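Local atomic coordinates of receptor-like protein kinase ANXUR1 (PDB entry 6FIG), a protein that probably acts as a cell-surface receptor kinase in plant reproduction, sensing extracellular signals through an ectodomain of tandem malectin-like domains. Residues 39-53 / 76-88. Numbering follows the deposited sequence.
With CA (calcium ion), chain I.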
ATOM      1  N   ALA A  39      19.003   6.199  21.067  1.00 43.48           N
ATOM      2  CA  ALA A  39      18.785   7.395  21.879  1.00 45.16           C
ATOM      3  C   ALA A  39      18.720   7.027  23.362  1.00 48.54           C
ATOM      4  O   ALA A  39      18.176   5.981  23.708  1.00 49.35           O
ATOM      5  CB  ALA A  39      17.506   8.090  21.482  1.00 43.72           C
ATOM      6  N   THR A  40      19.274   7.888  24.214  1.00 51.51           N
ATOM      7  CA  THR A  40      19.288   7.658  25.672  1.00 55.31           C
ATOM      8  C   THR A  40      17.917   7.845  26.342  1.00 56.30           C
ATOM      9  O   THR A  40      17.687   7.316  27.431  1.00 58.57           O
ATOM     10  CB  THR A  40      20.282   8.602  26.398  1.00 56.91           C
ATOM     11  OG1 THR A  40      20.006   9.963  26.029  1.00 57.39           O
ATOM     12  CG2 THR A  40      21.712   8.259  26.039  1.00 57.18           C
ATOM     13  N   TYR A  41      17.031   8.606  25.702  1.00 55.10           N
ATOM     14  CA  TYR A  41      15.782   9.055  26.318  1.00 56.04           C
ATOM     15  C   TYR A  41      14.637   8.941  25.308  1.00 53.61           C
ATOM     16  O   TYR A  41      14.822   9.272  24.132  1.00 51.42           O
ATOM     17  CB  TYR A  41      15.980  10.497  26.811  1.00 57.02           C
ATOM     18  CG  TYR A  41      14.739  11.198  27.298  1.00 58.22           C
ATOM     19  CD1 TYR A  41      14.058  10.762  28.441  1.00 60.79           C
ATOM     20  CD2 TYR A  41      14.246  12.316  26.620  1.00 57.05           C
ATOM     21  CE1 TYR A  41      12.908  11.420  28.876  1.00 61.93           C
ATOM     22  CE2 TYR A  41      13.111  12.975  27.046  1.00 57.88           C
ATOM     23  CZ  TYR A  41      12.445  12.533  28.171  1.00 60.15           C
ATOM     24  OH  TYR A  41      11.318  13.216  28.560  1.00 61.27           O
ATOM     25  N   GLN A  42      13.496   8.419  25.769  1.00 54.03           N
ATOM     26  CA  GLN A  42      12.266   8.342  24.997  1.00 53.04           C
ATOM     27  C   GLN A  42      11.345   9.472  25.442  1.00 53.50           C
ATOM     28  O   GLN A  42      10.726   9.396  26.500  1.00 55.48           O
ATOM     29  CB  GLN A  42      11.577   6.976  25.170  1.00 54.02           C
ATOM     30  CG  GLN A  42      10.225   6.905  24.465  1.00 52.79           C
ATOM     31  CD  GLN A  42       9.611   5.517  24.349  1.00 53.34           C
ATOM     32  OE1 GLN A  42      10.217   4.508  24.707  1.00 54.30           O
ATOM     33  NE2 GLN A  42       8.382   5.469  23.827  1.00 52.77           N
ATOM     34  N   ASP A  43      11.268  10.523  24.635  1.00 52.21           N
ATOM     35  CA  ASP A  43      10.373  11.649  24.902  1.00 53.53           C
ATOM     36  C   ASP A  43       8.906  11.169  24.940  1.00 54.26           C
ATOM     37  O   ASP A  43       8.486  10.432  24.051  1.00 52.25           O
ATOM     38  CB  ASP A  43      10.554  12.729  23.832  1.00 51.62           C
ATOM     39  CG  ASP A  43      10.021  14.073  24.265  1.00 52.55           C
ATOM     40  OD1 ASP A  43       8.789  14.262  24.265  1.00 52.94           O
ATOM     41  OD2 ASP A  43      10.846  14.949  24.584  1.00 53.98           O
ATOM     42  N   PRO A  44       8.133  11.560  25.977  1.00 57.66           N
ATOM     43  CA  PRO A  44       6.719  11.113  26.039  1.00 59.13           C
ATOM     44  C   PRO A  44       5.804  11.555  24.896  1.00 58.29           C
ATOM     45  O   PRO A  44       4.739  10.969  24.725  1.00 59.98           O
ATOM     46  CB  PRO A  44       6.205  11.675  27.379  1.00 61.62           C
ATOM     47  CG  PRO A  44       7.288  12.530  27.930  1.00 62.10           C
ATOM     48  CD  PRO A  44       8.569  12.178  27.245  1.00 60.30           C
ATOM     49  N   SER A  45       6.197  12.577  24.136  1.00 56.96           N
ATOM     50  CA  SER A  45       5.471  12.974  22.936  1.00 55.34           C
ATOM     51  C   SER A  45       5.643  12.030  21.725  1.00 53.90           C
ATOM     52  O   SER A  45       4.894  12.155  20.757  1.00 52.23           O
ATOM     53  CB  SER A  45       5.882  14.390  22.526  1.00 54.65           C
ATOM     54  OG  SER A  45       7.188  14.400  21.979  1.00 53.66           O
ATOM     55  N   LEU A  46       6.629  11.122  21.750  1.00 53.85           N
ATOM     56  CA  LEU A  46       6.813  10.163  20.646  1.00 51.69           C
ATOM     57  C   LEU A  46       5.659   9.154  20.587  1.00 52.75           C
ATOM     58  O   LEU A  46       5.340   8.503  21.579  1.00 54.58           O
ATOM     59  CB  LEU A  46       8.146   9.409  20.762  1.00 51.36           C
ATOM     60  CG  LEU A  46       9.454  10.178  20.558  1.00 50.09           C
ATOM     61  CD1 LEU A  46      10.625   9.249  20.848  1.00 50.51           C
ATOM     62  CD2 LEU A  46       9.568  10.745  19.156  1.00 47.78           C
ATOM     63  N   LEU A  47       5.050   9.033  19.409  1.00 52.41           N
ATOM     64  CA  LEU A  47       3.955   8.089  19.178  1.00 52.86           C
ATOM     65  C   LEU A  47       4.490   6.666  19.077  1.00 52.68           C
ATOM     66  O   LEU A  47       3.799   5.704  19.446  1.00 54.76           O
ATOM     67  CB  LEU A  47       3.198   8.457  17.897  1.00 53.50           C
ATOM     68  CG  LEU A  47       2.662   9.893  17.781  1.00 54.16           C
ATOM     69  CD1 LEU A  47       1.971  10.120  16.440  1.00 52.88           C
ATOM     70  CD2 LEU A  47       1.726  10.198  18.944  1.00 56.34           C
ATOM     71  N   SER A  48       5.738   6.547  18.609  1.00 49.81           N
ATOM     72  CA  SER A  48       6.404   5.264  18.418  1.00 48.56           C
ATOM     73  C   SER A  48       7.893   5.381  18.725  1.00 46.88           C
ATOM     74  O   SER A  48       8.452   6.466  18.630  1.00 46.58           O
ATOM     75  CB  SER A  48       6.235   4.848  16.960  1.00 46.29           C
ATOM     76  OG  SER A  48       6.619   3.510  16.758  1.00 47.36           O
ATOM     77  N   THR A  49       8.528   4.258  19.041  1.00 47.16           N
ATOM     78  CA  THR A  49       9.998   4.193  19.068  1.00 46.54           C
ATOM     79  C   THR A  49      10.571   4.001  17.645  1.00 43.37           C
ATOM     80  O   THR A  49      11.786   4.063  17.471  1.00 41.90           O
ATOM     81  CB  THR A  49      10.536   3.069  19.976  1.00 48.61           C
ATOM     82  OG1 THR A  49      10.146   1.794  19.458  1.00 50.22           O
ATOM     83  CG2 THR A  49      10.048   3.209  21.426  1.00 51.07           C
ATOM     84  N   VAL A  50       9.701   3.764  16.648  1.00 41.53           N
ATOM     85  CA  VAL A  50      10.103   3.480  15.264  1.00 39.44           C
ATOM     86  C   VAL A  50       9.722   4.679  14.381  1.00 36.67           C
ATOM     87  O   VAL A  50       8.546   5.043  14.356  1.00 35.58           O
ATOM     88  CB  VAL A  50       9.347   2.229  14.752  1.00 40.42           C
ATOM     89  CG1 VAL A  50       9.690   1.930  13.298  1.00 38.85           C
ATOM     90  CG2 VAL A  50       9.628   1.011  15.638  1.00 42.73           C
ATOM     91  N   PRO A  51      10.652   5.327  13.657  1.00 33.85           N
ATOM     92  CA  PRO A  51      12.077   5.016  13.564  1.00 33.89           C
ATOM     93  C   PRO A  51      12.939   5.792  14.571  1.00 34.23           C
ATOM     94  O   PRO A  51      14.166   5.650  14.558  1.00 33.64           O
ATOM     95  CB  PRO A  51      12.409   5.511  12.151  1.00 32.24           C
ATOM     96  CG  PRO A  51      11.574   6.728  12.013  1.00 31.39           C
ATOM     97  CD  PRO A  51      10.274   6.394  12.706  1.00 32.71           C
ATOM     98  N   TYR A  52      12.305   6.577  15.436  1.00 34.61           N
ATOM     99  CA  TYR A  52      12.971   7.666  16.158  1.00 34.80           C
ATOM    100  C   TYR A  52      14.049   7.283  17.183  1.00 35.88           C
ATOM    101  O   TYR A  52      14.981   8.056  17.364  1.00 36.39           O
ATOM    102  CB  TYR A  52      11.933   8.563  16.835  1.00 35.45           C
ATOM    103  CG  TYR A  52      10.959   9.189  15.865  1.00 34.77           C
ATOM    104  CD1 TYR A  52      11.359  10.222  15.019  1.00 33.93           C
ATOM    105  CD2 TYR A  52       9.639   8.738  15.783  1.00 35.13           C
ATOM    106  CE1 TYR A  52      10.469  10.795  14.126  1.00 33.34           C
ATOM    107  CE2 TYR A  52       8.742   9.311  14.893  1.00 34.38           C
ATOM    108  CZ  TYR A  52       9.160  10.336  14.076  1.00 33.28           C
ATOM    109  OH  TYR A  52       8.292  10.896  13.174  1.00 32.62           O
ATOM    110  N   MET A  53      13.939   6.128  17.848  1.00 37.11           N
ATOM    111  CA  MET A  53      14.869   5.794  18.928  1.00 38.87           C
ATOM    112  C   MET A  53      16.201   5.231  18.451  1.00 38.07           C
ATOM    113  O   MET A  53      17.090   5.012  19.262  1.00 38.46           O
ATOM    114  CB  MET A  53      14.223   4.836  19.940  1.00 41.57           C
ATOM    115  CG  MET A  53      13.144   5.513  20.768  1.00 43.09           C
ATOM    116  SD  MET A  53      13.778   6.830  21.836  1.00 44.46           S
ATOM    117  CE  MET A  53      14.583   5.894  23.127  1.00 47.29           C
ATOM    118  N   LEU A  76      10.464  12.178  -0.649  1.00 19.82           N
ATOM    119  CA  LEU A  76      11.585  11.822   0.211  1.00 20.32           C
ATOM    120  C   LEU A  76      11.273  12.373   1.567  1.00 20.35           C
ATOM    121  O   LEU A  76      11.014  13.590   1.698  1.00 20.57           O
ATOM    122  CB  LEU A  76      12.890  12.405  -0.313  1.00 21.18           C
ATOM    123  CG  LEU A  76      14.097  12.345   0.624  1.00 22.42           C
ATOM    124  CD1 LEU A  76      14.549  10.902   0.842  1.00 23.73           C
ATOM    125  CD2 LEU A  76      15.260  13.147   0.059  1.00 24.03           C
ATOM    126  N   ARG A  77      11.299  11.534   2.593  1.00 19.77           N
ATOM    127  CA  ARG A  77      11.161  11.982   3.954  1.00 20.09           C
ATOM    128  C   ARG A  77      12.395  11.660   4.768  1.00 20.85           C
ATOM    129  O   ARG A  77      12.937  10.562   4.651  1.00 21.75           O
ATOM    130  CB  ARG A  77       9.983  11.323   4.653  1.00 21.07           C
ATOM    131  CG  ARG A  77       8.655  11.709   4.053  1.00 21.19           C
ATOM    132  CD  ARG A  77       7.514  11.002   4.721  1.00 22.34           C
ATOM    133  NE  ARG A  77       6.276  11.332   4.028  1.00 22.57           N
ATOM    134  CZ  ARG A  77       5.289  10.484   3.765  1.00 22.40           C
ATOM    135  NH1 ARG A  77       5.336   9.211   4.120  1.00 23.17           N
ATOM    136  NH2 ARG A  77       4.231  10.917   3.091  1.00 21.75           N
ATOM    137  N   LEU A  78      12.779  12.606   5.602  1.00 20.82           N
ATOM    138  CA  LEU A  78      13.910  12.466   6.509  1.00 21.40           C
ATOM    139  C   LEU A  78      13.384  12.670   7.925  1.00 22.19           C
ATOM    140  O   LEU A  78      12.763  13.702   8.221  1.00 21.97           O
ATOM    141  CB  LEU A  78      14.977  13.507   6.193  1.00 21.96           C
ATOM    142  CG  LEU A  78      15.488  13.493   4.749  1.00 21.95           C
ATOM    143  CD1 LEU A  78      16.479  14.599   4.540  1.00 22.56           C
ATOM    144  CD2 LEU A  78      16.118  12.154   4.375  1.00 22.79           C
ATOM    145  N   TYR A  79      13.619  11.682   8.788  1.00 22.83           N
ATOM    146  CA  TYR A  79      13.132  11.676  10.174  1.00 24.27           C
ATOM    147  C   TYR A  79      14.296  11.945  11.115  1.00 25.11           C
ATOM    148  O   TYR A  79      15.326  11.259  11.034  1.00 25.81           O
ATOM    149  CB  TYR A  79      12.523  10.314  10.534  1.00 25.00           C
ATOM    150  CG  TYR A  79      11.237   9.960   9.802  1.00 25.19           C
ATOM    151  CD1 TYR A  79      11.219   9.697   8.437  1.00 24.31           C
ATOM    152  CD2 TYR A  79      10.028   9.880  10.498  1.00 26.13           C
ATOM    153  CE1 TYR A  79      10.035   9.387   7.774  1.00 23.99           C
ATOM    154  CE2 TYR A  79       8.838   9.551   9.853  1.00 26.17           C
ATOM    155  CZ  TYR A  79       8.846   9.298   8.496  1.00 25.60           C
ATOM    156  OH  TYR A  79       7.646   8.978   7.889  1.00 26.32           O
ATOM    157  N   PHE A  80      14.112  12.898  12.019  1.00 25.65           N
ATOM    158  CA  PHE A  80      15.131  13.270  12.984  1.00 26.82           C
ATOM    159  C   PHE A  80      14.573  13.321  14.402  1.00 28.31           C
ATOM    160  O   PHE A  80      13.503  13.884  14.637  1.00 28.02           O
ATOM    161  CB  PHE A  80      15.673  14.647  12.641  1.00 26.83           C
ATOM    162  CG  PHE A  80      16.280  14.746  11.275  1.00 25.63           C
ATOM    163  CD1 PHE A  80      17.520  14.207  11.017  1.00 25.59           C
ATOM    164  CD2 PHE A  80      15.597  15.393  10.233  1.00 24.22           C
ATOM    165  CE1 PHE A  80      18.082  14.316   9.751  1.00 24.82           C
ATOM    166  CE2 PHE A  80      16.159  15.501   8.976  1.00 24.02           C
ATOM    167  CZ  PHE A  80      17.405  14.969   8.733  1.00 24.45           C
ATOM    168  N   TYR A  81      15.318  12.738  15.333  1.00 29.54           N
ATOM    169  CA  TYR A  81      15.000  12.780  16.762  1.00 31.81           C
ATOM    170  C   TYR A  81      16.272  13.222  17.505  1.00 33.33           C
ATOM    171  O   TYR A  81      17.106  12.381  17.820  1.00 34.73           O
ATOM    172  CB  TYR A  81      14.542  11.400  17.233  1.00 33.18           C
ATOM    173  CG  TYR A  81      14.264  11.327  18.714  1.00 34.94           C
ATOM    174  CD1 TYR A  81      13.310  12.153  19.292  1.00 36.06           C
ATOM    175  CD2 TYR A  81      14.943  10.430  19.535  1.00 36.76           C
ATOM    176  CE1 TYR A  81      13.049  12.099  20.659  1.00 38.42           C
ATOM    177  CE2 TYR A  81      14.686  10.363  20.903  1.00 39.32           C
ATOM    178  CZ  TYR A  81      13.734  11.200  21.457  1.00 39.80           C
ATOM    179  OH  TYR A  81      13.495  11.125  22.823  1.00 43.81           O
ATOM    180  N   PRO A  82      16.435  14.540  17.755  1.00 34.59           N
ATOM    181  CA  PRO A  82      17.644  14.968  18.460  1.00 36.92           C
ATOM    182  C   PRO A  82      17.681  14.430  19.883  1.00 38.95           C
ATOM    183  O   PRO A  82      16.708  14.550  20.621  1.00 40.80           O
ATOM    184  CB  PRO A  82      17.569  16.501  18.433  1.00 37.45           C
ATOM    185  CG  PRO A  82      16.170  16.843  18.088  1.00 36.39           C
ATOM    186  CD  PRO A  82      15.596  15.681  17.343  1.00 34.99           C
ATOM    187  N   SER A  83      18.809  13.820  20.236  1.00 39.50           N
ATOM    188  CA  SER A  83      19.038  13.237  21.565  1.00 41.49           C
ATOM    189  C   SER A  83      20.533  12.975  21.701  1.00 42.48           C
ATOM    190  O   SER A  83      21.304  13.280  20.790  1.00 40.74           O
ATOM    191  CB  SER A  83      18.267  11.921  21.720  1.00 41.80           C
ATOM    192  OG  SER A  83      18.364  11.409  23.040  1.00 44.86           O
ATOM    193  N   THR A  84      20.943  12.412  22.827  1.00 44.83           N
ATOM    194  CA  THR A  84      22.345  12.049  23.006  1.00 46.14           C
ATOM    195  C   THR A  84      22.560  10.676  22.381  1.00 45.15           C
ATOM    196  O   THR A  84      21.925   9.698  22.774  1.00 46.61           O
ATOM    197  CB  THR A  84      22.760  12.079  24.484  1.00 49.17           C
ATOM    198  OG1 THR A  84      22.521  13.393  24.999  1.00 51.00           O
ATOM    199  CG2 THR A  84      24.249  11.749  24.653  1.00 50.45           C
ATOM    200  N   TYR A  85      23.433  10.631  21.377  1.00 43.57           N
ATOM    201  CA  TYR A  85      23.821   9.399  20.706  1.00 42.18           C
ATOM    202  C   TYR A  85      25.316   9.210  20.922  1.00 43.92           C
ATOM    203  O   TYR A  85      26.089  10.140  20.663  1.00 43.50           O
ATOM    204  CB  TYR A  85      23.549   9.522  19.227  1.00 39.73           C
ATOM    205  CG  TYR A  85      22.082   9.659  18.890  1.00 37.69           C
ATOM    206  CD1 TYR A  85      21.222   8.563  18.993  1.00 37.55           C
ATOM    207  CD2 TYR A  85      21.566  10.859  18.438  1.00 36.66           C
ATOM    208  CE1 TYR A  85      19.885   8.669  18.676  1.00 36.28           C
ATOM    209  CE2 TYR A  85      20.219  10.983  18.107  1.00 35.05           C
ATOM    210  CZ  TYR A  85      19.386   9.883  18.227  1.00 35.33           C
ATOM    211  OH  TYR A  85      18.052  10.006  17.876  1.00 33.44           O
ATOM    212  N   THR A  86      25.695   8.017  21.390  1.00 45.18           N
ATOM    213  CA  THR A  86      27.106   7.613  21.593  1.00 47.16           C
ATOM    214  C   THR A  86      27.950   8.677  22.314  1.00 48.60           C
ATOM    215  O   THR A  86      29.106   8.926  21.957  1.00 49.11           O
ATOM    216  CB  THR A  86      27.742   7.174  20.252  1.00 46.64           C
ATOM    217  OG1 THR A  86      27.696   8.245  19.293  1.00 47.29           O
ATOM    218  CG2 THR A  86      26.951   6.003  19.672  1.00 46.20           C
ATOM    219  N   GLY A  87      27.354   9.293  23.336  1.00 49.11           N
ATOM    220  CA  GLY A  87      28.011  10.338  24.124  1.00 49.94           C
ATOM    221  C   GLY A  87      28.213  11.694  23.457  1.00 48.47           C
ATOM    222  O   GLY A  87      28.802  12.586  24.065  1.00 49.72           O
ATOM    223  N   LEU A  88      27.725  11.878  22.227  1.00 46.44           N
ATOM    224  CA  LEU A  88      27.939  13.135  21.512  1.00 46.17           C
ATOM    225  C   LEU A  88      26.930  14.182  21.977  1.00 47.08           C
ATOM    226  O   LEU A  88      25.838  13.839  22.388  1.00 47.72           O
ATOM    227  CB  LEU A  88      27.831  12.937  19.997  1.00 44.15           C
ATOM    228  CG  LEU A  88      28.864  12.024  19.337  1.00 44.07           C
ATOM    229  CD1 LEU A  88      28.502  11.790  17.881  1.00 42.63           C
ATOM    230  CD2 LEU A  88      30.265  12.619  19.460  1.00 45.40           C
TER
HETATM  231 CA    CA I 502      15.978   4.617  13.266  1.00 43.55          CA
HETATM  232  O   HOH W   1      13.615  14.428  23.534  1.00 51.78           O
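Tyr81 reaches from just past the end of strand 73-80 into the loop 39-53 and meets it along its whole length. Its CB packs on CB of Tyr52, and the two side chains cross at about a right angle. Tyr81 CG lies anti to the backbone N, beside the carbonyl carbon, and the ring extends in among the loop residues. CD2 then passes 3.2 Å from the backbone O of Tyr52. At CE2 the methyl CB of Ala39 lies 3.7 Å away, at the ring edge and in its plane. Met53 SD comes obliquely to the same CE2, a Met-aromatic contact. Leu46 CD1 makes a CH-pi contact over one face, 4.0 Å from the ring centroid. At the tip, Tyr81 OH donates to Tyr41 O at 2.6 Å, from above the carbonyl plane. It accepts from Asp43 N at 2.9 Å, with an N-H...O angle of 152°. These two bonds tie the phenol to the loop backbone, and a water held by Asp43 OD2 adds a weak third.

The loop joins strands 35-38 and 54-58 of a malectin-like domain. Near its end, Pro51, which follows a cis peptide bond, gives its O to the calcium ion; Ser7, Cys8, Thr54 and Asn154 complete the protein ligands. The proline ring crosses Tyr79, with CG 3.8 Å from Tyr79 CD2. Tyr52 OH meets that same CD2 at the ring edge, 3.3 Å away, and the Tyr52 and Tyr79 rings meet obliquely, their planes at 55°. The Tyr79 hydroxyl bonds to Glu157. Beyond Tyr81 the chain runs on past Ala39, whose CB touches Tyr85 CE1. Tyr85 OH donates to Tyr81 O in the carbonyl plane and also bonds to Asn154.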